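Local coordinates for protein xylanase Y (Bacillus halodurans, PDB 1WU4) that hydrolyses xylooligosaccharides of three or more units with inversion of anomeric configuration, releasing xylose from the reducing end, at residues W94-M99 with F110-P116; P201-L206 with L273-F278; L240-Y244 with S264-A268. The protein carries 1 engineered substitution. The contacts are given in a common frame with arbitrary orientation. Numbering follows the deposited sequence.

Along the chain, interaction 1 closes first: helix 85-99 runs out, an irregular connection of ten residues follows, and F110-P116 returns to pack on the helix's C-terminal part. Interaction 2 then joins the start of helix 201-210 to the C-terminal end of helix 265-278, closing a loop of 66 residues. Nested inside that loop, interaction 3 ties the segment after helix 216-233 to the beginning of the same helix 265-278, which is thus held near both ends; the centres of interactions 2 and 3 are about 17 Å apart. Interactions 1 and 2 lie on opposite sides of the chain's centre, and all three involve helices of the (alpha/alpha)6 barrel.

Interaction 1 (W94-M99 with F110-P116); sequences WTMKNM and FAWSCQP
The contact packs helix 85-99 of the family 8 (alpha/alpha)6 barrel against the segment carrying strand 113-114. W112, whose CA-to-CB bond points away from the helix, has its side chain about 7 Å from that of E70, the probable proton donor. W94-M99 lies in the C-terminal part of helix 85-99, with N98 N to W94 O at 2.9 Å and M99 N to T95 O at 2.8 Å, both i-to-i+4, the turn at 95-99 widened to pi type. F110-P116 is largely extended, kinks at W112 (phi/psi -65/-31) and is a strand at 113-114. M99 and A111 are in register, CA to CA 4.9 Å. A111 N donates to M99 O (2.8 Å, nearly linear), and F110 CA adds a C-H...O contact to the same M99 O at 3.4 Å. The F110 CA-to-CB bond points toward the helix (chi1 m): T95 CG2 is 3.5 Å from F110 CD1, and M96 SD lies at the ring edge, 3.6 Å from F110 CE1, a Met-aromatic contact. Strand 113-114 pairs antiparallel with strand 67-68, which leads into helix 69-81, so the segment joins the end of one barrel helix to the entry of another. C114 faces the helix, its SG 3.7 Å from M99 CG and 3.6 Å from N98 O. The W94 indole (chi1 t) presents its edge to the chain beyond: CH2 is 3.9 Å from C114 CB and 3.6 Å from Q115 O, and CZ2 is 3.5 Å from P116 O. A water accepts from W94 NE1 (2.9 Å) and donates to P116 O (2.8 Å).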
loop_
_atom_site.group_PDB
_atom_site.type_symbol
_atom_site.label_atom_id
_atom_site.label_comp_id
_atom_site.label_asym_id
_atom_site.label_seq_id
_atom_site.Cartn_x
_atom_site.Cartn_y
_atom_site.Cartn_z
ATOM N N TRP A 94 -10.789 16.480 -1.033
ATOM C CA TRP A 94 -11.338 16.195 0.291
ATOM C C TRP A 94 -10.188 16.067 1.288
ATOM O O TRP A 94 -10.255 16.568 2.410
ATOM C CB TRP A 94 -12.129 14.884 0.265
ATOM C CG TRP A 94 -13.123 14.712 1.390
ATOM C CD1 TRP A 94 -14.466 14.968 1.337
ATOM C CD2 TRP A 94 -12.867 14.205 2.710
ATOM N NE1 TRP A 94 -15.060 14.646 2.533
ATOM C CE2 TRP A 94 -14.105 14.176 3.394
ATOM C CE3 TRP A 94 -11.713 13.771 3.381
ATOM C CZ2 TRP A 94 -14.223 13.729 4.715
ATOM C CZ3 TRP A 94 -11.832 13.325 4.698
ATOM C CH2 TRP A 94 -13.081 13.308 5.349
ATOM N N THR A 95 -9.133 15.379 0.860
ATOM C CA THR A 95 -7.954 15.160 1.685
ATOM C C THR A 95 -7.306 16.470 2.126
ATOM O O THR A 95 -7.021 16.666 3.308
ATOM C CB THR A 95 -6.918 14.314 0.920
ATOM O OG1 THR A 95 -7.495 13.047 0.584
ATOM C CG2 THR A 95 -5.674 14.090 1.768
ATOM N N MET A 96 -7.067 17.363 1.174
ATOM C CA MET A 96 -6.449 18.643 1.489
ATOM C C MET A 96 -7.354 19.540 2.325
ATOM O O MET A 96 -6.885 20.273 3.194
ATOM C CB MET A 96 -6.057 19.368 0.200
ATOM C CG MET A 96 -4.754 18.875 -0.416
ATOM S SD MET A 96 -3.365 19.046 0.727
ATOM C CE MET A 96 -3.420 20.792 1.059
ATOM N N LYS A 97 -8.651 19.470 2.069
ATOM C CA LYS A 97 -9.609 20.293 2.788
ATOM C C LYS A 97 -9.831 19.865 4.238
ATOM O O LYS A 97 -9.856 20.701 5.143
ATOM C CB LYS A 97 -10.945 20.277 2.042
ATOM C CG LYS A 97 -12.009 21.191 2.623
ATOM C CD LYS A 97 -13.330 21.031 1.879
ATOM C CE LYS A 97 -13.169 21.271 0.383
ATOM N NZ LYS A 97 -12.655 22.636 0.072
ATOM N N ASN A 98 -9.967 18.563 4.462
ATOM C CA ASN A 98 -10.258 18.044 5.795
ATOM C C ASN A 98 -9.152 17.328 6.564
ATOM O O ASN A 98 -9.202 17.266 7.791
ATOM C CB ASN A 98 -11.459 17.098 5.708
ATOM C CG ASN A 98 -12.676 17.753 5.092
ATOM O OD1 ASN A 98 -13.266 17.229 4.146
ATOM N ND2 ASN A 98 -13.062 18.902 5.628
ATOM N N MET A 99 -8.161 16.787 5.864
ATOM C CA MET A 99 -7.115 16.038 6.544
ATOM C C MET A 99 -5.779 16.750 6.720
ATOM O O MET A 99 -5.094 16.533 7.718
ATOM C CB MET A 99 -6.911 14.699 5.824
ATOM C CG MET A 99 -8.225 13.974 5.540
ATOM S SD MET A 99 -8.045 12.353 4.761
ATOM C CE MET A 99 -8.271 11.286 6.176
ATOM N N PHE A 110 -0.944 14.688 7.253
ATOM C CA PHE A 110 -2.391 14.509 7.145
ATOM C C PHE A 110 -2.974 13.710 8.308
ATOM O O PHE A 110 -2.482 12.632 8.638
ATOM C CB PHE A 110 -2.711 13.806 5.823
ATOM C CG PHE A 110 -2.290 14.586 4.606
ATOM C CD1 PHE A 110 -3.200 15.400 3.938
ATOM C CD2 PHE A 110 -0.975 14.537 4.152
ATOM C CE1 PHE A 110 -2.807 16.157 2.835
ATOM C CE2 PHE A 110 -0.573 15.293 3.051
ATOM C CZ PHE A 110 -1.491 16.103 2.391
ATOM N N ALA A 111 -4.024 14.245 8.931
ATOM C CA ALA A 111 -4.679 13.564 10.048
ATOM C C ALA A 111 -5.079 12.183 9.540
ATOM O O ALA A 111 -5.770 12.068 8.529
ATOM C CB ALA A 111 -5.905 14.351 10.495
ATOM N N TRP A 112 -4.666 11.136 10.247
ATOM C CA TRP A 112 -4.928 9.777 9.782
ATOM C C TRP A 112 -6.378 9.323 9.709
ATOM O O TRP A 112 -6.728 8.502 8.853
ATOM C CB TRP A 112 -4.121 8.762 10.607
ATOM C CG TRP A 112 -4.760 8.333 11.892
ATOM C CD1 TRP A 112 -4.718 8.980 13.093
ATOM C CD2 TRP A 112 -5.539 7.150 12.099
ATOM N NE1 TRP A 112 -5.420 8.268 14.039
ATOM C CE2 TRP A 112 -5.935 7.141 13.453
ATOM C CE3 TRP A 112 -5.939 6.095 11.267
ATOM C CZ2 TRP A 112 -6.715 6.114 13.999
ATOM C CZ3 TRP A 112 -6.716 5.074 11.810
ATOM C CH2 TRP A 112 -7.094 5.092 13.164
ATOM N N SER A 113 -7.217 9.852 10.593
ATOM C CA SER A 113 -8.624 9.472 10.631
ATOM C C SER A 113 -9.549 10.667 10.795
ATOM O O SER A 113 -9.358 11.490 11.689
ATOM C CB SER A 113 -8.866 8.488 11.778
ATOM O OG SER A 113 -10.250 8.235 11.954
ATOM N N CYS A 114 -10.543 10.751 9.919
ATOM C CA CYS A 114 -11.535 11.820 9.957
ATOM C C CYS A 114 -12.924 11.215 9.887
ATOM O O CYS A 114 -13.103 10.096 9.410
ATOM C CB CYS A 114 -11.372 12.762 8.766
ATOM S SG CYS A 114 -9.963 13.868 8.836
ATOM N N GLN A 115 -13.911 11.961 10.369
ATOM C CA GLN A 115 -15.289 11.506 10.301
ATOM C C GLN A 115 -15.757 11.830 8.888
ATOM O O GLN A 115 -15.135 12.630 8.188
ATOM C CB GLN A 115 -16.152 12.246 11.324
ATOM C CG GLN A 115 -15.925 11.806 12.761
ATOM C CD GLN A 115 -16.189 10.325 12.962
ATOM O OE1 GLN A 115 -15.409 9.475 12.527
ATOM N NE2 GLN A 115 -17.301 10.007 13.616
ATOM N N PRO A 116 -16.853 11.201 8.438
ATOM C CA PRO A 116 -17.346 11.477 7.089
ATOM C C PRO A 116 -17.637 12.955 6.820
ATOM O O PRO A 116 -17.589 13.394 5.673
ATOM C CB PRO A 116 -18.594 10.607 6.999
ATOM C CG PRO A 116 -18.217 9.418 7.830
ATOM C CD PRO A 116 -17.574 10.066 9.040
HETATM O O HOH W 1 -17.726 15.166 3.516
#

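Interaction 2 (P201-L206 with L273-F278); sequences PHFYEL and LDAEWF
Two helical segments, P201-L206 at the start of helix 201-210 and L273-F278 at the end of helix 265-278, run in roughly the same direction, their axes 36° apart and 9.6 Å at closest approach. H202 and D274 are nearest in register, CA to CA 5.1 Å. This is helix-helix packing within the (alpha/alpha)6 barrel, with H202 as a knob in a hole made by L273, D274, W277 and F278. The H202 side chain (chi1 p) sets its ring with one face over D274 CA and its edge toward the face of W277, an offset edge-to-face pair with centroids 5.6 Å apart and planes at 70°. H202 CD2 lies 3.8 Å from L273 CD2, and H202 CB 3.3 Å from D274 OD1. W277 (chi1 m) also meets L206 CD1 at 3.8 Å and F203 CE1 at 4.2 Å, both through its CZ3; helix 127-144 closes in beside these residues through L135 and F139. The carboxylates of E205 and D274 both form salt bridges to R227 of helix 216-233, so one arginine links the two helices to a third. F278 (chi1 m) lies against the first helix, its CE2 3.3 Å from H202 O and its CZ 4.0 Å from L206 CD2. Over the F278 ring face, E205 CB makes a CH-pi contact 3.8 Å from the centroid.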
loop_
_atom_site.group_PDB
_atom_site.type_symbol
_atom_site.label_atom_id
_atom_site.label_comp_id
_atom_site.label_asym_id
_atom_site.label_seq_id
_atom_site.Cartn_x
_atom_site.Cartn_y
_atom_site.Cartn_z
ATOM N N PRO A 201 10.170 -0.121 -0.944
ATOM C CA PRO A 201 11.412 0.226 -1.637
ATOM C C PRO A 201 11.201 0.649 -3.081
ATOM O O PRO A 201 11.919 1.514 -3.590
ATOM C CB PRO A 201 12.260 -1.043 -1.498
ATOM C CG PRO A 201 11.245 -2.133 -1.350
ATOM C CD PRO A 201 10.197 -1.512 -0.462
ATOM N N HIS A 202 10.215 0.043 -3.738
ATOM C CA HIS A 202 9.915 0.378 -5.122
ATOM C C HIS A 202 9.389 1.809 -5.248
ATOM O O HIS A 202 9.612 2.467 -6.263
ATOM C CB HIS A 202 8.935 -0.643 -5.729
ATOM C CG HIS A 202 7.765 -0.973 -4.856
ATOM N ND1 HIS A 202 7.904 -1.397 -3.551
ATOM C CD2 HIS A 202 6.435 -0.976 -5.113
ATOM C CE1 HIS A 202 6.709 -1.648 -3.043
ATOM N NE2 HIS A 202 5.801 -1.402 -3.969
ATOM N N PHE A 203 8.701 2.296 -4.219
ATOM C CA PHE A 203 8.208 3.672 -4.226
ATOM C C PHE A 203 9.405 4.605 -4.037
ATOM O O PHE A 203 9.532 5.619 -4.726
ATOM C CB PHE A 203 7.220 3.906 -3.075
ATOM C CG PHE A 203 5.806 3.466 -3.361
ATOM C CD1 PHE A 203 5.539 2.268 -4.023
ATOM C CD2 PHE A 203 4.731 4.237 -2.923
ATOM C CE1 PHE A 203 4.225 1.845 -4.244
ATOM C CE2 PHE A 203 3.416 3.823 -3.137
ATOM C CZ PHE A 203 3.161 2.628 -3.797
ATOM N N TYR A 204 10.291 4.254 -3.108
ATOM C CA TYR A 204 11.455 5.093 -2.827
ATOM C C TYR A 204 12.398 5.195 -4.024
ATOM O O TYR A 204 13.042 6.223 -4.217
ATOM C CB TYR A 204 12.201 4.578 -1.588
ATOM C CG TYR A 204 11.295 4.248 -0.416
ATOM C CD1 TYR A 204 10.050 4.871 -0.265
ATOM C CD2 TYR A 204 11.648 3.265 0.503
ATOM C CE1 TYR A 204 9.180 4.508 0.759
ATOM C CE2 TYR A 204 10.786 2.895 1.534
ATOM C CZ TYR A 204 9.550 3.517 1.650
ATOM O OH TYR A 204 8.667 3.098 2.619
ATOM N N GLU A 205 12.481 4.136 -4.822
ATOM C CA GLU A 205 13.328 4.161 -6.014
ATOM C C GLU A 205 12.835 5.287 -6.918
ATOM O O GLU A 205 13.620 6.033 -7.503
ATOM C CB GLU A 205 13.227 2.833 -6.768
ATOM C CG GLU A 205 13.755 1.639 -6.002
ATOM C CD GLU A 205 15.252 1.474 -6.137
ATOM O OE1 GLU A 205 15.980 2.488 -6.068
ATOM O OE2 GLU A 205 15.700 0.321 -6.303
ATOM N N LEU A 206 11.518 5.406 -7.035
ATOM C CA LEU A 206 10.943 6.449 -7.869
ATOM C C LEU A 206 11.124 7.816 -7.214
ATOM O O LEU A 206 11.368 8.807 -7.902
ATOM C CB LEU A 206 9.469 6.143 -8.148
ATOM C CG LEU A 206 9.280 4.847 -8.949
ATOM C CD1 LEU A 206 7.804 4.503 -9.049
ATOM C CD2 LEU A 206 9.895 5.000 -10.337
ATOM N N LEU A 273 5.002 -6.497 -5.967
ATOM C CA LEU A 273 5.042 -5.331 -6.838
ATOM C C LEU A 273 6.468 -4.836 -7.066
ATOM O O LEU A 273 6.816 -4.430 -8.176
ATOM C CB LEU A 273 4.169 -4.201 -6.275
ATOM C CG LEU A 273 3.947 -3.039 -7.249
ATOM C CD1 LEU A 273 3.272 -3.548 -8.523
ATOM C CD2 LEU A 273 3.084 -1.977 -6.589
ATOM N N ASP A 274 7.295 -4.865 -6.024
ATOM C CA ASP A 274 8.684 -4.434 -6.165
ATOM C C ASP A 274 9.405 -5.354 -7.154
ATOM O O ASP A 274 10.200 -4.892 -7.974
ATOM C CB ASP A 274 9.390 -4.447 -4.800
ATOM C CG ASP A 274 10.846 -3.996 -4.879
ATOM O OD1 ASP A 274 11.152 -3.067 -5.650
ATOM O OD2 ASP A 274 11.687 -4.563 -4.150
ATOM N N ALA A 275 9.112 -6.650 -7.094
ATOM C CA ALA A 275 9.743 -7.605 -8.001
ATOM C C ALA A 275 9.346 -7.306 -9.440
ATOM O O ALA A 275 10.181 -7.344 -10.343
ATOM C CB ALA A 275 9.338 -9.027 -7.635
ATOM N N GLU A 276 8.071 -7.001 -9.652
ATOM C CA GLU A 276 7.586 -6.700 -10.994
ATOM C C GLU A 276 8.174 -5.408 -11.546
ATOM O O GLU A 276 8.611 -5.356 -12.696
ATOM C CB GLU A 276 6.059 -6.604 -11.000
ATOM C CG GLU A 276 5.449 -6.270 -12.361
ATOM C CD GLU A 276 5.946 -7.173 -13.478
ATOM O OE1 GLU A 276 6.267 -8.348 -13.203
ATOM O OE2 GLU A 276 5.999 -6.711 -14.638
ATOM N N TRP A 277 8.186 -4.363 -10.724
ATOM C CA TRP A 277 8.709 -3.071 -11.150
ATOM C C TRP A 277 10.227 -2.997 -11.283
ATOM O O TRP A 277 10.743 -2.520 -12.296
ATOM C CB TRP A 277 8.258 -1.973 -10.183
ATOM C CG TRP A 277 6.827 -1.537 -10.336
ATOM C CD1 TRP A 277 5.873 -2.082 -11.152
ATOM C CD2 TRP A 277 6.193 -0.460 -9.638
ATOM N NE1 TRP A 277 4.681 -1.405 -11.002
ATOM C CE2 TRP A 277 4.852 -0.407 -10.078
ATOM C CE3 TRP A 277 6.629 0.468 -8.681
ATOM C CZ2 TRP A 277 3.940 0.538 -9.591
ATOM C CZ3 TRP A 277 5.719 1.410 -8.197
ATOM C CH2 TRP A 277 4.392 1.435 -8.653
ATOM N N PHE A 278 10.947 -3.465 -10.271
ATOM C CA PHE A 278 12.398 -3.368 -10.305
ATOM C C PHE A 278 13.201 -4.650 -10.453
ATOM O O PHE A 278 14.429 -4.628 -10.366
ATOM C CB PHE A 278 12.858 -2.562 -9.091
ATOM C CG PHE A 278 12.504 -1.110 -9.190
ATOM C CD1 PHE A 278 13.276 -0.249 -9.965
ATOM C CD2 PHE A 278 11.347 -0.619 -8.593
ATOM C CE1 PHE A 278 12.899 1.076 -10.149
ATOM C CE2 PHE A 278 10.961 0.707 -8.771
ATOM C CZ PHE A 278 11.736 1.557 -9.550
#

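Interaction 3 (L240-Y244 with S264-A268); sequences LAPEY and SYRVA
At the N-terminal end of helix 265-278 in the (alpha/alpha)6 barrel, immediately after D263, the probable catalytic base, a non-regular segment, L240-Y244, lies against S264-A268. A241 and P242 are extended (psi 146 and 162°), and E243 bends to phi/psi -68/-49; E243 and S264 are nearest in register, CA to CA 5.0 Å. V267 N bonds to S264 O at 3.0 Å.

The polar link is one hydrogen bond: S264, whose CA-to-CB bond points toward L240-Y244, has chi1 m, and its OG donates to A241 O at 2.8 Å. F261 N is also hydrogen-bonded to that hydroxyl. E243 (chi1 m, chi2 t) passes alongside, with CG 3.4 Å from S264 OG, and its OE2 bonds to D263 N, connecting the segment to the backbone of that probable proton acceptor.

Apolar packing is slight. The CA-to-CB bonds of A241 and V267 each point toward the opposing segment, and A241 CB rests 4.0 Å from V267 CG2.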
loop_
_atom_site.group_PDB
_atom_site.type_symbol
_atom_site.label_atom_id
_atom_site.label_comp_id
_atom_site.label_asym_id
_atom_site.label_seq_id
_atom_site.Cartn_x
_atom_site.Cartn_y
_atom_site.Cartn_z
ATOM N N LEU A 240 6.593 -15.059 7.586
ATOM C CA LEU A 240 5.625 -14.128 8.169
ATOM C C LEU A 240 6.277 -12.942 8.875
ATOM O O LEU A 240 7.226 -13.107 9.640
ATOM C CB LEU A 240 4.718 -14.867 9.158
ATOM C CG LEU A 240 3.977 -16.101 8.635
ATOM C CD1 LEU A 240 3.144 -16.689 9.762
ATOM C CD2 LEU A 240 3.095 -15.736 7.449
ATOM N N ALA A 241 5.750 -11.747 8.617
ATOM C CA ALA A 241 6.265 -10.528 9.233
ATOM C C ALA A 241 5.264 -9.993 10.250
ATOM O O ALA A 241 4.053 -10.128 10.072
ATOM C CB ALA A 241 6.526 -9.470 8.162
ATOM N N PRO A 242 5.760 -9.382 11.337
ATOM C CA PRO A 242 4.893 -8.824 12.377
ATOM C C PRO A 242 4.294 -7.510 11.891
ATOM O O PRO A 242 4.798 -6.910 10.939
ATOM C CB PRO A 242 5.851 -8.618 13.544
ATOM C CG PRO A 242 7.123 -8.222 12.841
ATOM C CD PRO A 242 7.183 -9.218 11.695
ATOM N N GLU A 243 3.222 -7.062 12.535
ATOM C CA GLU A 243 2.603 -5.799 12.147
ATOM C C GLU A 243 3.538 -4.633 12.482
ATOM O O GLU A 243 3.772 -3.765 11.643
ATOM C CB GLU A 243 1.254 -5.639 12.841
ATOM C CG GLU A 243 0.214 -6.616 12.327
ATOM C CD GLU A 243 -1.151 -6.374 12.925
ATOM O OE1 GLU A 243 -1.332 -6.654 14.129
ATOM O OE2 GLU A 243 -2.040 -5.897 12.188
ATOM N N TYR A 244 4.054 -4.611 13.710
ATOM C CA TYR A 244 5.009 -3.585 14.135
ATOM C C TYR A 244 6.316 -4.303 14.459
ATOM O O TYR A 244 6.306 -5.431 14.959
ATOM C CB TYR A 244 4.578 -2.862 15.414
ATOM C CG TYR A 244 3.328 -2.010 15.368
ATOM C CD1 TYR A 244 2.561 -1.881 14.210
ATOM C CD2 TYR A 244 2.889 -1.370 16.524
ATOM C CE1 TYR A 244 1.371 -1.131 14.218
ATOM C CE2 TYR A 244 1.719 -0.628 16.543
ATOM C CZ TYR A 244 0.963 -0.515 15.393
ATOM O OH TYR A 244 -0.215 0.199 15.448
ATOM N N SER A 264 0.353 -6.863 8.347
ATOM C CA SER A 264 1.318 -7.798 7.769
ATOM C C SER A 264 1.015 -8.333 6.381
ATOM O O SER A 264 1.932 -8.604 5.607
ATOM C CB SER A 264 1.487 -9.011 8.689
ATOM O OG SER A 264 1.670 -8.638 10.040
ATOM N N TYR A 265 -0.263 -8.520 6.079
ATOM C CA TYR A 265 -0.653 -9.083 4.796
ATOM C C TYR A 265 -0.059 -8.343 3.606
ATOM O O TYR A 265 0.267 -8.952 2.588
ATOM C CB TYR A 265 -2.180 -9.114 4.675
ATOM C CG TYR A 265 -2.888 -9.842 5.801
ATOM C CD1 TYR A 265 -2.196 -10.701 6.660
ATOM C CD2 TYR A 265 -4.261 -9.683 5.995
ATOM C CE1 TYR A 265 -2.856 -11.381 7.684
ATOM C CE2 TYR A 265 -4.927 -10.362 7.013
ATOM C CZ TYR A 265 -4.222 -11.204 7.852
ATOM O OH TYR A 265 -4.883 -11.864 8.857
ATOM N N ARG A 266 0.097 -7.032 3.743
ATOM C CA ARG A 266 0.621 -6.224 2.653
ATOM C C ARG A 266 2.080 -6.469 2.299
ATOM O O ARG A 266 2.515 -6.122 1.203
ATOM C CB ARG A 266 0.385 -4.747 2.962
ATOM C CG ARG A 266 -1.096 -4.429 3.072
ATOM C CD ARG A 266 -1.360 -3.033 3.591
ATOM N NE ARG A 266 -0.844 -2.853 4.942
ATOM C CZ ARG A 266 -1.189 -1.849 5.740
ATOM N NH1 ARG A 266 -2.056 -0.938 5.321
ATOM N NH2 ARG A 266 -0.662 -1.757 6.953
ATOM N N VAL A 267 2.839 -7.066 3.213
ATOM C CA VAL A 267 4.243 -7.346 2.940
ATOM C C VAL A 267 4.406 -8.199 1.677
ATOM O O VAL A 267 5.208 -7.870 0.804
ATOM C CB VAL A 267 4.911 -8.041 4.149
ATOM C CG1 VAL A 267 6.304 -8.530 3.773
ATOM C CG2 VAL A 267 4.998 -7.067 5.319
ATOM N N ALA A 268 3.642 -9.283 1.568
ATOM C CA ALA A 268 3.735 -10.145 0.391
ATOM C C ALA A 268 3.382 -9.378 -0.879
ATOM O O ALA A 268 4.026 -9.545 -1.917
ATOM C CB ALA A 268 2.809 -11.348 0.545
#